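Local coordinates for protein putative aminooxidase (Propionibacterium acnes, PDB 2BA9) that isomerises polyunsaturated fatty acids to produce conjugated linoleic acid, and binds FAD, at residues M23-Q27 with E72-R76; R87-E93 with I294-D300; A285-Y291 with D320-T326. The contacts are given in a common frame with arbitrary orientation. Residue numbers count along the deposited sequence, not the author numbering.

In the fold
The three contacts lie in one chain of the flavin-containing amine oxidoreductase family. Contact 1 joins helix 16-28 to helix 68-77. Helix 16-28 follows strand 9-12 of the parallel, Rossmann-type sheet, and the side chain of Ile73 lies about 10 Å from FAD at the nearest atoms. Contacts 2 and 3 belong to the mixed seven-stranded sheet, and their centres are 16 Å apart. Contact 1 lies 37 Å from contact 2 and 36 Å from contact 3, centre to centre. Along the chain contact 1 closes first; the segments of contacts 2 and 3 then alternate. The mixed sheet is thus built from distant parts of the sequence, and the side chain of Thr326 in contact 3 lies about 7 Å from FAD at the nearest atoms.

Contact 1 of 3, residues M23-Q27 with E72-R76; sequences MYLEQ and EIMDR
Residues 23-27 and 72-76 are both regular alpha-helix, each an inner part of a longer helix. The short axes cross at 70° and stay 12.8 Å apart at their closest. The nearest CA atoms, those of Met23 and Ile73, are 8.5 Å apart. Long side chains bridge the gap and bury 342 Å² in all.

The apolar part centres on Met23. Its CA-to-CB bond points toward the other helix, and the side chain is fully extended (t, t, t). Met23 SD lies 4.0 Å from Ile73 CG1, and Met23 CE is 3.9 Å from Glu72 O. Met23 CG rests 3.9 Å from Arg76 CD.

The charged part centres on Arg76, which reaches across with chi1 to chi3 all t. Arg76 NH2 forms a salt bridge with Glu26 OE2 at 2.9 Å. Arg76 NH1 donates to Gln27 OE1 at 3.0 Å. Both acceptors lie at the edge of the guanidinium, near its plane. A water links Glu26 OE2 (2.6 Å) to Arg76 NH1 (3.0 Å).

At the other end Tyr24 OH donates a short hydrogen bond to Glu72 OE1, 2.6 Å. A second water joins Glu72 OE1 (2.9 Å) to Gln27 NE2 (3.2 Å).

Two helices too far apart for close packing are thus joined by long side chains. One follows the first strand of the Rossmann-type sheet. Glu26 OE1 also accepts from Tyr33 OH and Glu217 N, and Arg76 NE bonds Thr215 OG1. Helix 204-215 packs on Met23, Ile73 and Arg76 through Leu212. Helix 408-423 touches Tyr24 and Glu72 through Lys416, while Leu25 faces strand 9-12.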
loop_
_atom_site.group_PDB
_atom_site.type_symbol
_atom_site.label_atom_id
_atom_site.label_comp_id
_atom_site.label_asym_id
_atom_site.label_seq_id
_atom_site.Cartn_x
_atom_site.Cartn_y
_atom_site.Cartn_z
ATOM N N MET A 23 7.982 -14.984 -8.879
ATOM C CA MET A 23 8.872 -14.509 -9.964
ATOM C C MET A 23 10.338 -14.604 -9.603
ATOM O O MET A 23 11.137 -15.119 -10.375
ATOM C CB MET A 23 8.572 -13.047 -10.308
ATOM C CG MET A 23 9.564 -12.395 -11.276
ATOM S SD MET A 23 9.211 -10.659 -11.552
ATOM C CE MET A 23 10.721 -10.051 -12.288
ATOM N N TYR A 24 10.703 -14.075 -8.444
ATOM C CA TYR A 24 12.124 -13.956 -8.092
ATOM C C TYR A 24 12.716 -15.247 -7.546
ATOM O O TYR A 24 13.931 -15.480 -7.664
ATOM C CB TYR A 24 12.367 -12.768 -7.149
ATOM C CG TYR A 24 12.281 -11.449 -7.897
ATOM C CD1 TYR A 24 13.284 -11.054 -8.782
ATOM C CD2 TYR A 24 11.183 -10.617 -7.746
ATOM C CE1 TYR A 24 13.184 -9.850 -9.497
ATOM C CE2 TYR A 24 11.078 -9.423 -8.446
ATOM C CZ TYR A 24 12.068 -9.043 -9.313
ATOM O OH TYR A 24 11.913 -7.854 -9.988
ATOM N N LEU A 25 11.873 -16.097 -6.965
ATOM C CA LEU A 25 12.313 -17.441 -6.599
ATOM C C LEU A 25 12.608 -18.229 -7.874
ATOM O O LEU A 25 13.686 -18.824 -8.012
ATOM C CB LEU A 25 11.272 -18.154 -5.718
ATOM C CG LEU A 25 11.345 -17.771 -4.231
ATOM C CD1 LEU A 25 10.071 -18.154 -3.468
ATOM C CD2 LEU A 25 12.572 -18.406 -3.577
ATOM N N GLU A 26 11.650 -18.212 -8.802
ATOM C CA GLU A 26 11.812 -18.876 -10.088
ATOM C C GLU A 26 13.145 -18.473 -10.719
ATOM O O GLU A 26 13.939 -19.331 -11.094
ATOM C CB GLU A 26 10.656 -18.522 -11.024
ATOM C CG GLU A 26 10.599 -19.379 -12.278
ATOM C CD GLU A 26 9.430 -19.019 -13.169
ATOM O OE1 GLU A 26 8.281 -19.165 -12.726
ATOM O OE2 GLU A 26 9.669 -18.610 -14.320
ATOM N N GLN A 27 13.382 -17.164 -10.804
ATOM C CA GLN A 27 14.585 -16.609 -11.449
ATOM C C GLN A 27 15.913 -16.956 -10.757
ATOM O O GLN A 27 16.959 -16.993 -11.405
ATOM C CB GLN A 27 14.439 -15.092 -11.619
ATOM C CG GLN A 27 13.391 -14.714 -12.663
ATOM C CD GLN A 27 13.200 -13.218 -12.832
ATOM O OE1 GLN A 27 12.525 -12.779 -13.758
ATOM N NE2 GLN A 27 13.790 -12.429 -11.943
ATOM N N GLU A 72 11.090 -3.991 -13.606
ATOM C CA GLU A 72 11.540 -5.371 -13.871
ATOM C C GLU A 72 10.376 -6.326 -14.178
ATOM O O GLU A 72 10.504 -7.242 -15.018
ATOM C CB GLU A 72 12.328 -5.917 -12.689
ATOM C CG GLU A 72 13.790 -5.531 -12.676
ATOM C CD GLU A 72 14.496 -6.080 -11.458
ATOM O OE1 GLU A 72 14.152 -7.199 -11.021
ATOM O OE2 GLU A 72 15.386 -5.387 -10.928
ATOM N N ILE A 73 9.262 -6.105 -13.479
ATOM C CA ILE A 73 8.043 -6.879 -13.670
ATOM C C ILE A 73 7.465 -6.618 -15.051
ATOM O O ILE A 73 7.122 -7.568 -15.753
ATOM C CB ILE A 73 6.977 -6.583 -12.569
ATOM C CG1 ILE A 73 7.456 -7.093 -11.207
ATOM C CG2 ILE A 73 5.643 -7.232 -12.913
ATOM C CD1 ILE A 73 6.536 -6.728 -10.041
ATOM N N MET A 74 7.377 -5.345 -15.458
ATOM C CA MET A 74 6.895 -4.999 -16.810
ATOM C C MET A 74 7.798 -5.577 -17.928
ATOM O O MET A 74 7.304 -5.960 -18.993
ATOM C CB MET A 74 6.760 -3.473 -16.984
ATOM C CG MET A 74 5.668 -2.818 -16.135
ATOM S SD MET A 74 5.368 -1.080 -16.566
ATOM C CE MET A 74 6.658 -0.266 -15.625
ATOM N N ASP A 75 9.112 -5.627 -17.693
ATOM C CA ASP A 75 10.051 -6.196 -18.671
ATOM C C ASP A 75 9.680 -7.654 -18.933
ATOM O O ASP A 75 9.735 -8.145 -20.069
ATOM C CB ASP A 75 11.502 -6.175 -18.175
ATOM C CG ASP A 75 12.067 -4.779 -17.994
ATOM O OD1 ASP A 75 11.520 -3.793 -18.542
ATOM O OD2 ASP A 75 13.094 -4.683 -17.289
ATOM N N ARG A 76 9.321 -8.342 -17.856
ATOM C CA ARG A 76 8.956 -9.758 -17.919
ATOM C C ARG A 76 7.609 -9.998 -18.609
ATOM O O ARG A 76 7.430 -10.995 -19.319
ATOM C CB ARG A 76 8.929 -10.335 -16.504
ATOM C CG ARG A 76 8.946 -11.837 -16.480
ATOM C CD ARG A 76 8.947 -12.378 -15.083
ATOM N NE ARG A 76 8.450 -13.744 -15.096
ATOM C CZ ARG A 76 9.175 -14.846 -14.946
ATOM N NH1 ARG A 76 10.488 -14.799 -14.716
ATOM N NH2 ARG A 76 8.558 -16.021 -15.011
HETATM O O HOH W 1 11.962 -17.464 -14.836
HETATM O O HOH W 2 14.103 -9.383 -12.936
#

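Contact 2 of 3, residues R87-E93 with I294-D300; sequences RREFLHE and ISGYVPD
Strands 88-91 and 295-297 run parallel, with short axes 4.5 Å apart at an angle of 38°. Arg88 pairs with Ser295, Glu89 with Gly296 and Phe90 with Tyr297. Glu89 N donates to Ser295 O (2.8 Å), Tyr297 N to Glu89 O (2.9 Å) and Leu91 N to Tyr297 O (2.8 Å). Ser295 N to Arg87 O is weak, at 3.4 Å.

Arg88, Phe90, Ser295 and Tyr297 share one face. Phe90 and Tyr297 both have chi1 m, and their rings meet obliquely, centroids 5.8 Å apart. Phe90 CE1 touches Tyr297 CB at 3.5 Å, and Phe90 CD1 meets Pro299 CG at 3.8 Å. Arg88 CB lies 3.7 Å from Tyr297 CE2; with chi1 p the rest of the side chain leads away. Glu89, also p, lies on the other face, with CD 3.4 Å from Ile294 CG2. A water joins Glu89 OE2 to Ile294 O, 2.7 Å each.

Beyond the strands, Asp300 (chi1 m) turns OD2 to two donors: His92 ND1 (chi1 m) at 3.0 Å and Glu93 N at 2.9 Å. Glu93 OE2 has its salt bridge with Arg303.

Parallel pairing joins distant parts of the chain here. Strand 97-98 flanks strand 88-91, strand 310-315 flanks 295-297, and Phe355 of helix 341-355 packs on Leu91 and Val298.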
loop_
_atom_site.group_PDB
_atom_site.type_symbol
_atom_site.label_atom_id
_atom_site.label_comp_id
_atom_site.label_asym_id
_atom_site.label_seq_id
_atom_site.Cartn_x
_atom_site.Cartn_y
_atom_site.Cartn_z
ATOM N N ARG A 87 -3.730 14.520 -13.364
ATOM C CA ARG A 87 -3.653 15.919 -12.954
ATOM C C ARG A 87 -4.733 16.203 -11.935
ATOM O O ARG A 87 -5.707 15.460 -11.834
ATOM C CB ARG A 87 -3.674 16.915 -14.141
ATOM C CG ARG A 87 -3.855 16.347 -15.578
ATOM C CD ARG A 87 -3.024 17.081 -16.674
ATOM N NE ARG A 87 -2.741 18.503 -16.438
ATOM C CZ ARG A 87 -2.046 19.293 -17.268
ATOM N NH1 ARG A 87 -1.557 18.821 -18.422
ATOM N NH2 ARG A 87 -1.842 20.575 -16.949
ATOM N N ARG A 88 -4.543 17.265 -11.166
ATOM C CA ARG A 88 -5.353 17.484 -9.977
ATOM C C ARG A 88 -5.585 18.961 -9.696
ATOM O O ARG A 88 -4.883 19.832 -10.196
ATOM C CB ARG A 88 -4.726 16.784 -8.749
ATOM C CG ARG A 88 -3.527 17.488 -8.082
ATOM C CD ARG A 88 -2.307 17.669 -9.005
ATOM N NE ARG A 88 -1.218 18.355 -8.305
ATOM C CZ ARG A 88 -1.146 19.675 -8.130
ATOM N NH1 ARG A 88 -0.112 20.193 -7.470
ATOM N NH2 ARG A 88 -2.097 20.487 -8.603
ATOM N N GLU A 89 -6.604 19.222 -8.903
ATOM C CA GLU A 89 -6.796 20.531 -8.303
ATOM C C GLU A 89 -6.981 20.351 -6.791
ATOM O O GLU A 89 -7.054 19.221 -6.284
ATOM C CB GLU A 89 -7.984 21.248 -8.938
ATOM C CG GLU A 89 -9.341 20.705 -8.521
ATOM C CD GLU A 89 -10.482 21.206 -9.389
ATOM O OE1 GLU A 89 -10.279 22.144 -10.188
ATOM O OE2 GLU A 89 -11.596 20.644 -9.272
ATOM N N PHE A 90 -7.060 21.471 -6.085
ATOM C CA PHE A 90 -7.199 21.458 -4.643
ATOM C C PHE A 90 -8.463 22.166 -4.245
ATOM O O PHE A 90 -8.759 23.242 -4.753
ATOM C CB PHE A 90 -5.970 22.076 -3.972
ATOM C CG PHE A 90 -4.796 21.149 -3.949
ATOM C CD1 PHE A 90 -4.711 20.154 -2.990
ATOM C CD2 PHE A 90 -3.793 21.243 -4.918
ATOM C CE1 PHE A 90 -3.636 19.262 -2.974
ATOM C CE2 PHE A 90 -2.704 20.369 -4.908
ATOM C CZ PHE A 90 -2.630 19.370 -3.938
ATOM N N LEU A 91 -9.201 21.520 -3.341
ATOM C CA LEU A 91 -10.515 21.940 -2.898
ATOM C C LEU A 91 -10.506 22.124 -1.395
ATOM O O LEU A 91 -9.833 21.389 -0.682
ATOM C CB LEU A 91 -11.561 20.854 -3.191
ATOM C CG LEU A 91 -11.761 20.395 -4.630
ATOM C CD1 LEU A 91 -12.830 19.334 -4.647
ATOM C CD2 LEU A 91 -12.107 21.581 -5.530
ATOM N N HIS A 92 -11.277 23.094 -0.928
ATOM C CA HIS A 92 -11.580 23.223 0.487
ATOM C C HIS A 92 -12.740 22.289 0.804
ATOM O O HIS A 92 -13.386 21.735 -0.088
ATOM C CB HIS A 92 -11.903 24.681 0.857
ATOM C CG HIS A 92 -10.695 25.560 0.943
ATOM N ND1 HIS A 92 -9.706 25.369 1.882
ATOM C CD2 HIS A 92 -10.326 26.646 0.224
ATOM C CE1 HIS A 92 -8.770 26.287 1.725
ATOM N NE2 HIS A 92 -9.118 27.071 0.721
ATOM N N GLU A 93 -12.997 22.098 2.088
ATOM C CA GLU A 93 -14.044 21.184 2.498
ATOM C C GLU A 93 -15.438 21.624 2.052
ATOM O O GLU A 93 -16.358 20.808 2.064
ATOM C CB GLU A 93 -14.025 20.982 4.005
ATOM C CG GLU A 93 -14.365 22.204 4.824
ATOM C CD GLU A 93 -14.163 21.922 6.276
ATOM O OE1 GLU A 93 -15.094 22.133 7.063
ATOM O OE2 GLU A 93 -13.072 21.436 6.615
ATOM N N ILE A 294 -11.123 17.230 -13.992
ATOM C CA ILE A 294 -9.831 17.031 -13.346
ATOM C C ILE A 294 -10.058 16.331 -11.987
ATOM O O ILE A 294 -11.158 16.404 -11.440
ATOM C CB ILE A 294 -9.116 18.390 -13.157
ATOM C CG1 ILE A 294 -7.631 18.185 -12.853
ATOM C CG2 ILE A 294 -9.814 19.241 -12.067
ATOM C CD1 ILE A 294 -6.822 19.485 -12.978
ATOM N N SER A 295 -9.042 15.634 -11.468
ATOM C CA SER A 295 -9.135 15.016 -10.123
ATOM C C SER A 295 -9.051 16.104 -9.042
ATOM O O SER A 295 -8.558 17.190 -9.283
ATOM C CB SER A 295 -8.038 13.962 -9.904
ATOM O OG SER A 295 -8.205 12.841 -10.760
ATOM N N GLY A 296 -9.536 15.816 -7.847
ATOM C CA GLY A 296 -9.495 16.812 -6.776
ATOM C C GLY A 296 -9.042 16.268 -5.440
ATOM O O GLY A 296 -9.454 15.177 -5.046
ATOM N N TYR A 297 -8.195 17.041 -4.756
ATOM C CA TYR A 297 -7.737 16.747 -3.394
ATOM C C TYR A 297 -8.364 17.722 -2.403
ATOM O O TYR A 297 -8.714 18.862 -2.750
ATOM C CB TYR A 297 -6.214 16.860 -3.278
ATOM C CG TYR A 297 -5.444 15.696 -3.885
ATOM C CD1 TYR A 297 -4.738 14.800 -3.093
ATOM C CD2 TYR A 297 -5.431 15.503 -5.258
ATOM C CE1 TYR A 297 -4.024 13.739 -3.675
ATOM C CE2 TYR A 297 -4.743 14.462 -5.836
ATOM C CZ TYR A 297 -4.045 13.575 -5.044
ATOM O OH TYR A 297 -3.368 12.535 -5.657
ATOM N N VAL A 298 -8.495 17.264 -1.160
ATOM C CA VAL A 298 -9.157 18.045 -0.120
ATOM C C VAL A 298 -8.359 17.973 1.173
ATOM O O VAL A 298 -8.686 17.181 2.087
ATOM C CB VAL A 298 -10.625 17.608 0.094
ATOM C CG1 VAL A 298 -11.407 18.671 0.881
ATOM C CG2 VAL A 298 -11.308 17.372 -1.227
ATOM N N PRO A 299 -7.281 18.780 1.251
ATOM C CA PRO A 299 -6.470 18.842 2.468
ATOM C C PRO A 299 -7.302 19.087 3.713
ATOM O O PRO A 299 -7.064 18.466 4.732
ATOM C CB PRO A 299 -5.528 20.016 2.199
ATOM C CG PRO A 299 -5.415 20.051 0.706
ATOM C CD PRO A 299 -6.736 19.647 0.182
ATOM N N ASP A 300 -8.287 19.972 3.621
ATOM C CA ASP A 300 -9.209 20.205 4.736
ATOM C C ASP A 300 -9.729 18.907 5.348
ATOM O O ASP A 300 -9.865 18.815 6.574
ATOM C CB ASP A 300 -10.409 21.071 4.301
ATOM C CG ASP A 300 -10.066 22.543 4.206
ATOM O OD1 ASP A 300 -8.981 22.969 4.681
ATOM O OD2 ASP A 300 -10.891 23.289 3.654
HETATM O O HOH W 3 -6.365 12.774 -12.939
HETATM O O HOH W 4 -12.550 18.302 -10.075
#

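Contact 3 of 3, residues A285-Y291 with D320-T326; sequences ACLVKEY and DPHQIIT
An antiparallel strand pair opens here into two loops that stay packed together. Cys286 and Ile325 form a hydrogen-bonded pair: Cys286 N to Ile325 O is 2.8 Å, Ile325 N to Cys286 O 2.9 Å. Ala285 and Thr326 are the next, non-hydrogen-bonded pair, with CA atoms 4.4 Å apart.

Past the strand the chain bends at Glu290 (phi 61°) and brings Tyr291 back. The Tyr291 ring, chi1 t, lies against the type I turn 320-323. Pro321 CA sits over its face, 3.5 Å from the centroid, a CH-pi contact. Ile325 CD1 presses on Tyr291 CE1 at 3.5 Å, and Ile325 CG1 meets Val288 CG2 at 3.9 Å, so Ile325 fills the hollow between them. The Ile324 side chain (m, m) packs against Ala285 and Leu287: its CG2 meets Ala285 CB at 3.5 Å and its CD1 meets Leu287 CD2 at 3.6 Å.

Asp320 OD1 accepts from His322 N at 2.7 Å, an Asx turn. One water bonds Tyr291 OH (2.6 Å) and Ile324 O (2.7 Å); Tyr291 OH also bonds Trp317 O.

Strand 359-373 lies beside strand 277-288, its Ile363 touching Ile324. Tyr51 of strand 50-51 covers Leu287 and Ile324, and strand 310-315 brings His315 against Ile325.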
loop_
_atom_site.group_PDB
_atom_site.type_symbol
_atom_site.label_atom_id
_atom_site.label_comp_id
_atom_site.label_asym_id
_atom_site.label_seq_id
_atom_site.Cartn_x
_atom_site.Cartn_y
_atom_site.Cartn_z
ATOM N N ALA A 285 -16.929 3.611 -6.167
ATOM C CA ALA A 285 -16.924 3.875 -7.607
ATOM C C ALA A 285 -18.259 4.495 -7.969
ATOM O O ALA A 285 -19.296 3.870 -7.767
ATOM C CB ALA A 285 -16.669 2.580 -8.420
ATOM N N CYS A 286 -18.215 5.722 -8.492
ATOM C CA CYS A 286 -19.397 6.573 -8.660
ATOM C C CYS A 286 -19.676 6.954 -10.112
ATOM O O CYS A 286 -18.764 7.255 -10.849
ATOM C CB CYS A 286 -19.229 7.864 -7.852
ATOM S SG CYS A 286 -18.983 7.640 -6.077
ATOM N N LEU A 287 -20.942 6.900 -10.505
ATOM C CA LEU A 287 -21.445 7.642 -11.649
ATOM C C LEU A 287 -21.850 8.992 -11.088
ATOM O O LEU A 287 -22.528 9.062 -10.071
ATOM C CB LEU A 287 -22.645 6.940 -12.295
ATOM C CG LEU A 287 -22.355 5.529 -12.808
ATOM C CD1 LEU A 287 -23.581 4.895 -13.514
ATOM C CD2 LEU A 287 -21.159 5.567 -13.724
ATOM N N VAL A 288 -21.409 10.062 -11.740
ATOM C CA VAL A 288 -21.662 11.411 -11.256
ATOM C C VAL A 288 -22.492 12.192 -12.288
ATOM O O VAL A 288 -22.403 11.946 -13.496
ATOM C CB VAL A 288 -20.311 12.165 -10.888
ATOM C CG1 VAL A 288 -19.539 11.424 -9.782
ATOM C CG2 VAL A 288 -19.409 12.359 -12.091
ATOM N N LYS A 289 -23.342 13.090 -11.805
ATOM C CA LYS A 289 -23.831 14.174 -12.660
ATOM C C LYS A 289 -22.905 15.360 -12.396
ATOM O O LYS A 289 -22.357 15.509 -11.283
ATOM C CB LYS A 289 -25.319 14.513 -12.438
ATOM C CG LYS A 289 -25.828 14.400 -10.993
ATOM C CD LYS A 289 -27.307 14.769 -10.890
ATOM C CE LYS A 289 -27.864 14.442 -9.506
ATOM N NZ LYS A 289 -28.159 12.977 -9.324
ATOM N N GLU A 290 -22.694 16.181 -13.416
ATOM C CA GLU A 290 -21.641 17.201 -13.396
ATOM C C GLU A 290 -20.284 16.500 -13.256
ATOM O O GLU A 290 -19.715 16.403 -12.161
ATOM C CB GLU A 290 -21.875 18.253 -12.295
ATOM C CG GLU A 290 -22.717 19.473 -12.688
ATOM C CD GLU A 290 -23.905 19.164 -13.608
ATOM O OE1 GLU A 290 -23.726 19.229 -14.850
ATOM O OE2 GLU A 290 -25.019 18.888 -13.101
ATOM N N TYR A 291 -19.791 16.005 -14.387
ATOM C CA TYR A 291 -18.519 15.286 -14.451
ATOM C C TYR A 291 -17.332 16.228 -14.200
ATOM O O TYR A 291 -17.215 17.262 -14.850
ATOM C CB TYR A 291 -18.381 14.645 -15.830
ATOM C CG TYR A 291 -17.431 13.467 -15.924
ATOM C CD1 TYR A 291 -17.628 12.321 -15.159
ATOM C CD2 TYR A 291 -16.366 13.473 -16.840
ATOM C CE1 TYR A 291 -16.774 11.230 -15.271
ATOM C CE2 TYR A 291 -15.510 12.377 -16.957
ATOM C CZ TYR A 291 -15.717 11.269 -16.164
ATOM O OH TYR A 291 -14.887 10.178 -16.284
ATOM N N ASP A 320 -15.351 10.761 -21.331
ATOM C CA ASP A 320 -16.691 10.185 -21.174
ATOM C C ASP A 320 -17.297 10.550 -19.824
ATOM O O ASP A 320 -16.884 10.012 -18.811
ATOM C CB ASP A 320 -16.624 8.660 -21.362
ATOM C CG ASP A 320 -17.962 7.968 -21.148
ATOM O OD1 ASP A 320 -18.942 8.631 -20.740
ATOM O OD2 ASP A 320 -18.033 6.741 -21.391
ATOM N N PRO A 321 -18.310 11.441 -19.815
ATOM C CA PRO A 321 -18.916 11.898 -18.557
ATOM C C PRO A 321 -19.777 10.881 -17.836
ATOM O O PRO A 321 -20.322 11.189 -16.763
ATOM C CB PRO A 321 -19.790 13.083 -18.976
ATOM C CG PRO A 321 -19.517 13.316 -20.418
ATOM C CD PRO A 321 -18.941 12.071 -20.982
ATOM N N HIS A 322 -19.916 9.698 -18.427
ATOM C CA HIS A 322 -20.699 8.619 -17.847
ATOM C C HIS A 322 -19.788 7.507 -17.331
ATOM O O HIS A 322 -20.270 6.405 -17.036
ATOM C CB HIS A 322 -21.687 8.075 -18.882
ATOM C CG HIS A 322 -22.573 9.126 -19.467
ATOM N ND1 HIS A 322 -23.370 9.939 -18.692
ATOM C CD2 HIS A 322 -22.776 9.509 -20.748
ATOM C CE1 HIS A 322 -24.028 10.779 -19.470
ATOM N NE2 HIS A 322 -23.693 10.532 -20.723
ATOM N N GLN A 323 -18.486 7.795 -17.222
ATOM C CA GLN A 323 -17.519 6.840 -16.655
ATOM C C GLN A 323 -17.351 7.001 -15.143
ATOM O O GLN A 323 -17.867 7.953 -14.535
ATOM C CB GLN A 323 -16.143 6.956 -17.352
ATOM C CG GLN A 323 -15.939 5.951 -18.485
ATOM C CD GLN A 323 -15.885 4.505 -18.014
ATOM O OE1 GLN A 323 -15.685 4.224 -16.822
ATOM N NE2 GLN A 323 -16.040 3.565 -18.963
ATOM N N ILE A 324 -16.600 6.066 -14.552
ATOM C CA ILE A 324 -16.447 5.986 -13.102
ATOM C C ILE A 324 -15.503 7.032 -12.537
ATOM O O ILE A 324 -14.409 7.267 -13.070
ATOM C CB ILE A 324 -15.961 4.579 -12.663
ATOM C CG1 ILE A 324 -16.999 3.508 -13.033
ATOM C CG2 ILE A 324 -15.722 4.512 -11.159
ATOM C CD1 ILE A 324 -18.349 3.711 -12.364
ATOM N N ILE A 325 -15.950 7.655 -11.447
ATOM C CA ILE A 325 -15.140 8.545 -10.636
ATOM C C ILE A 325 -15.093 7.884 -9.272
ATOM O O ILE A 325 -16.142 7.630 -8.674
ATOM C CB ILE A 325 -15.802 9.936 -10.485
ATOM C CG1 ILE A 325 -15.971 10.622 -11.851
ATOM C CG2 ILE A 325 -15.032 10.787 -9.504
ATOM C CD1 ILE A 325 -14.695 11.128 -12.519
ATOM N N THR A 326 -13.897 7.562 -8.792
ATOM C CA THR A 326 -13.777 6.888 -7.504
ATOM C C THR A 326 -13.469 7.929 -6.418
ATOM O O THR A 326 -12.781 8.930 -6.667
ATOM C CB THR A 326 -12.715 5.738 -7.515
ATOM O OG1 THR A 326 -11.484 6.202 -8.079
ATOM C CG2 THR A 326 -13.216 4.527 -8.306
HETATM O O HOH W 5 -19.972 9.702 -14.396
HETATM O O HOH W 6 -13.185 8.631 -15.118
#